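Long-range contact in trigger factor (Thermotoga maritima, PDB 2NSA), which probably acts as a chaperone that keeps newly made proteins in an open conformation and isomerises peptidyl-prolyl bonds: residues A[37-43]-A[92-98]. Residues are numbered along the deposited sequence.
Sequences LPEIVEI and IKRDRVI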
# COMPACT_ATOMS: atom_id res chain seq x y z
N LEU A 37 -1.81 -3.79 -9.26
CA LEU A 37 -2.73 -2.66 -9.34
C LEU A 37 -2.26 -1.46 -10.18
O LEU A 37 -3.04 -0.89 -10.93
CB LEU A 37 -3.13 -2.20 -7.94
CG LEU A 37 -4.20 -3.05 -7.23
CD1 LEU A 37 -4.42 -2.54 -5.81
CD2 LEU A 37 -5.50 -2.98 -8.03
N PRO A 38 -0.98 -1.06 -10.06
CA PRO A 38 -0.50 0.08 -10.85
C PRO A 38 -0.71 -0.05 -12.36
O PRO A 38 -0.78 0.96 -13.07
CB PRO A 38 0.98 0.16 -10.49
CG PRO A 38 1.04 -0.42 -9.12
CD PRO A 38 0.09 -1.59 -9.21
N GLU A 39 -0.80 -1.28 -12.84
CA GLU A 39 -0.97 -1.54 -14.27
C GLU A 39 -2.29 -1.11 -14.89
O GLU A 39 -2.37 -0.93 -16.11
CB GLU A 39 -0.74 -3.02 -14.55
CG GLU A 39 0.71 -3.45 -14.44
CD GLU A 39 0.89 -4.95 -14.56
OE1 GLU A 39 0.10 -5.59 -15.28
OE2 GLU A 39 1.83 -5.49 -13.93
N ILE A 40 -3.32 -0.93 -14.08
CA ILE A 40 -4.63 -0.56 -14.60
C ILE A 40 -5.00 0.92 -14.51
O ILE A 40 -6.17 1.28 -14.61
CB ILE A 40 -5.74 -1.38 -13.93
CG1 ILE A 40 -5.82 -1.03 -12.44
CG2 ILE A 40 -5.45 -2.86 -14.10
CD1 ILE A 40 -7.01 -1.66 -11.73
N VAL A 41 -4.00 1.77 -14.33
CA VAL A 41 -4.25 3.20 -14.25
C VAL A 41 -3.12 3.99 -14.90
O VAL A 41 -1.99 3.53 -14.97
CB VAL A 41 -4.42 3.67 -12.78
CG1 VAL A 41 -3.11 3.55 -12.03
CG2 VAL A 41 -4.95 5.09 -12.74
N GLU A 42 -3.46 5.18 -15.39
CA GLU A 42 -2.48 6.06 -16.02
C GLU A 42 -2.39 7.37 -15.24
O GLU A 42 -3.41 7.94 -14.86
CB GLU A 42 -2.88 6.35 -17.47
CG GLU A 42 -4.26 6.96 -17.61
CD GLU A 42 -4.53 7.46 -19.02
OE1 GLU A 42 -3.83 8.40 -19.46
OE2 GLU A 42 -5.45 6.92 -19.68
N ILE A 43 -1.17 7.82 -15.01
CA ILE A 43 -0.92 9.06 -14.29
C ILE A 43 -0.14 10.00 -15.20
O ILE A 43 0.86 9.61 -15.80
CB ILE A 43 -0.05 8.83 -13.03
CG1 ILE A 43 -0.76 7.89 -12.05
CG2 ILE A 43 0.27 10.16 -12.36
CD1 ILE A 43 -1.90 8.52 -11.29
N ILE A 92 2.30 6.01 -6.56
CA ILE A 92 1.34 7.06 -6.88
C ILE A 92 0.15 6.45 -7.62
O ILE A 92 -1.01 6.78 -7.32
CB ILE A 92 2.00 8.16 -7.74
CG1 ILE A 92 3.04 8.90 -6.89
CG2 ILE A 92 0.96 9.16 -8.22
CD1 ILE A 92 3.85 9.93 -7.69
N LYS A 93 0.43 5.58 -8.58
CA LYS A 93 -0.63 4.92 -9.32
C LYS A 93 -1.47 4.04 -8.40
O LYS A 93 -2.71 4.07 -8.45
CB LYS A 93 -0.05 4.05 -10.44
CG LYS A 93 0.56 4.84 -11.57
CD LYS A 93 1.17 3.91 -12.60
CE LYS A 93 1.76 4.67 -13.76
NZ LYS A 93 2.40 3.73 -14.73
N ARG A 94 -0.79 3.26 -7.57
CA ARG A 94 -1.46 2.36 -6.65
C ARG A 94 -2.39 3.11 -5.70
O ARG A 94 -3.54 2.72 -5.50
CB ARG A 94 -0.42 1.58 -5.83
CG ARG A 94 -0.99 0.35 -5.14
CD ARG A 94 0.07 -0.45 -4.39
NE ARG A 94 1.18 -0.88 -5.25
CZ ARG A 94 2.36 -0.27 -5.31
NH1 ARG A 94 2.59 0.80 -4.56
NH2 ARG A 94 3.32 -0.74 -6.10
N ASP A 95 -1.89 4.20 -5.12
CA ASP A 95 -2.73 4.96 -4.21
C ASP A 95 -3.95 5.56 -4.91
O ASP A 95 -5.03 5.62 -4.33
CB ASP A 95 -1.92 6.03 -3.48
CG ASP A 95 -0.94 5.42 -2.48
OD1 ASP A 95 -1.07 4.22 -2.18
OD2 ASP A 95 -0.04 6.15 -1.99
N ARG A 96 -3.79 6.00 -6.15
CA ARG A 96 -4.92 6.55 -6.89
C ARG A 96 -5.96 5.44 -7.12
O ARG A 96 -7.17 5.65 -6.92
CB ARG A 96 -4.47 7.12 -8.24
CG ARG A 96 -5.62 7.49 -9.17
CD ARG A 96 -6.50 8.59 -8.61
NE ARG A 96 -7.50 8.98 -9.61
CZ ARG A 96 -8.60 9.69 -9.35
NH1 ARG A 96 -8.86 10.09 -8.12
NH2 ARG A 96 -9.44 9.98 -10.34
N VAL A 97 -5.50 4.27 -7.55
CA VAL A 97 -6.41 3.14 -7.80
C VAL A 97 -7.18 2.76 -6.54
O VAL A 97 -8.39 2.53 -6.57
CB VAL A 97 -5.65 1.89 -8.32
CG1 VAL A 97 -6.62 0.72 -8.49
CG2 VAL A 97 -4.99 2.21 -9.64
N ILE A 98 -6.47 2.70 -5.42
CA ILE A 98 -7.09 2.32 -4.14
C ILE A 98 -8.12 3.36 -3.72
O ILE A 98 -9.24 3.01 -3.29
CB ILE A 98 -6.01 2.14 -3.04
CG1 ILE A 98 -5.19 0.89 -3.35
CG2 ILE A 98 -6.66 2.03 -1.67
CD1 ILE A 98 -3.86 0.81 -2.64
O HOH W 1 0.38 1.93 -15.42
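This contact lies in the helical C-terminal domain of trigger factor, the part with intrinsic chaperone activity. The linker between helices 25-36 and 47-64 packs on the side of the long helix 77-105. Residues 37-39 make a short 3-10 turn, closed by Ile-40 N donating to Leu-37 O at 3.2 Å. The chain then extends through 41-43. This puts Val-41 and Ile-43 on the helix, while Glu-42 points away.

Apolar packing dominates, and the two segments bury 554 Å² in all. Val-97 sits among three side chains of the linker: its CG1 lies 3.9 Å from Leu-37 CD2 and 4.0 Å from Ile-40 CD1, and its CG2 lies 3.3 Å from Val-41 CG1. Farther toward the start of the helix segment, Ile-43 CD1 reaches Ile-92 CG2 at 4.2 Å. Leu-37 also touches Leu-9 of helix 6-12 and Leu-156 of helix 140-160, so the turn is packed between several helices.

The aliphatic parts of charged residues add to this surface. The extended Lys-93 side chain crosses the linker, passing between Pro-38 and Ile-43, with its CB 3.5 Å from Val-41 CG1 and its CG 3.4 Å from Ile-43 CG1. Arg-94 CG lies 4.3 Å from Leu-37 CB. The guanidinium nitrogen Arg-94 NH2 comes 3.8 Å from Pro-38 CG. This guanidinium is itself held by a salt bridge to Asp-91 and a hydrogen bond to Leu-34 O.

The polar link between the segments is indirect. Water 1 donates to Pro-38 O at 2.8 Å and accepts from Lys-93 NZ, also at 2.8 Å.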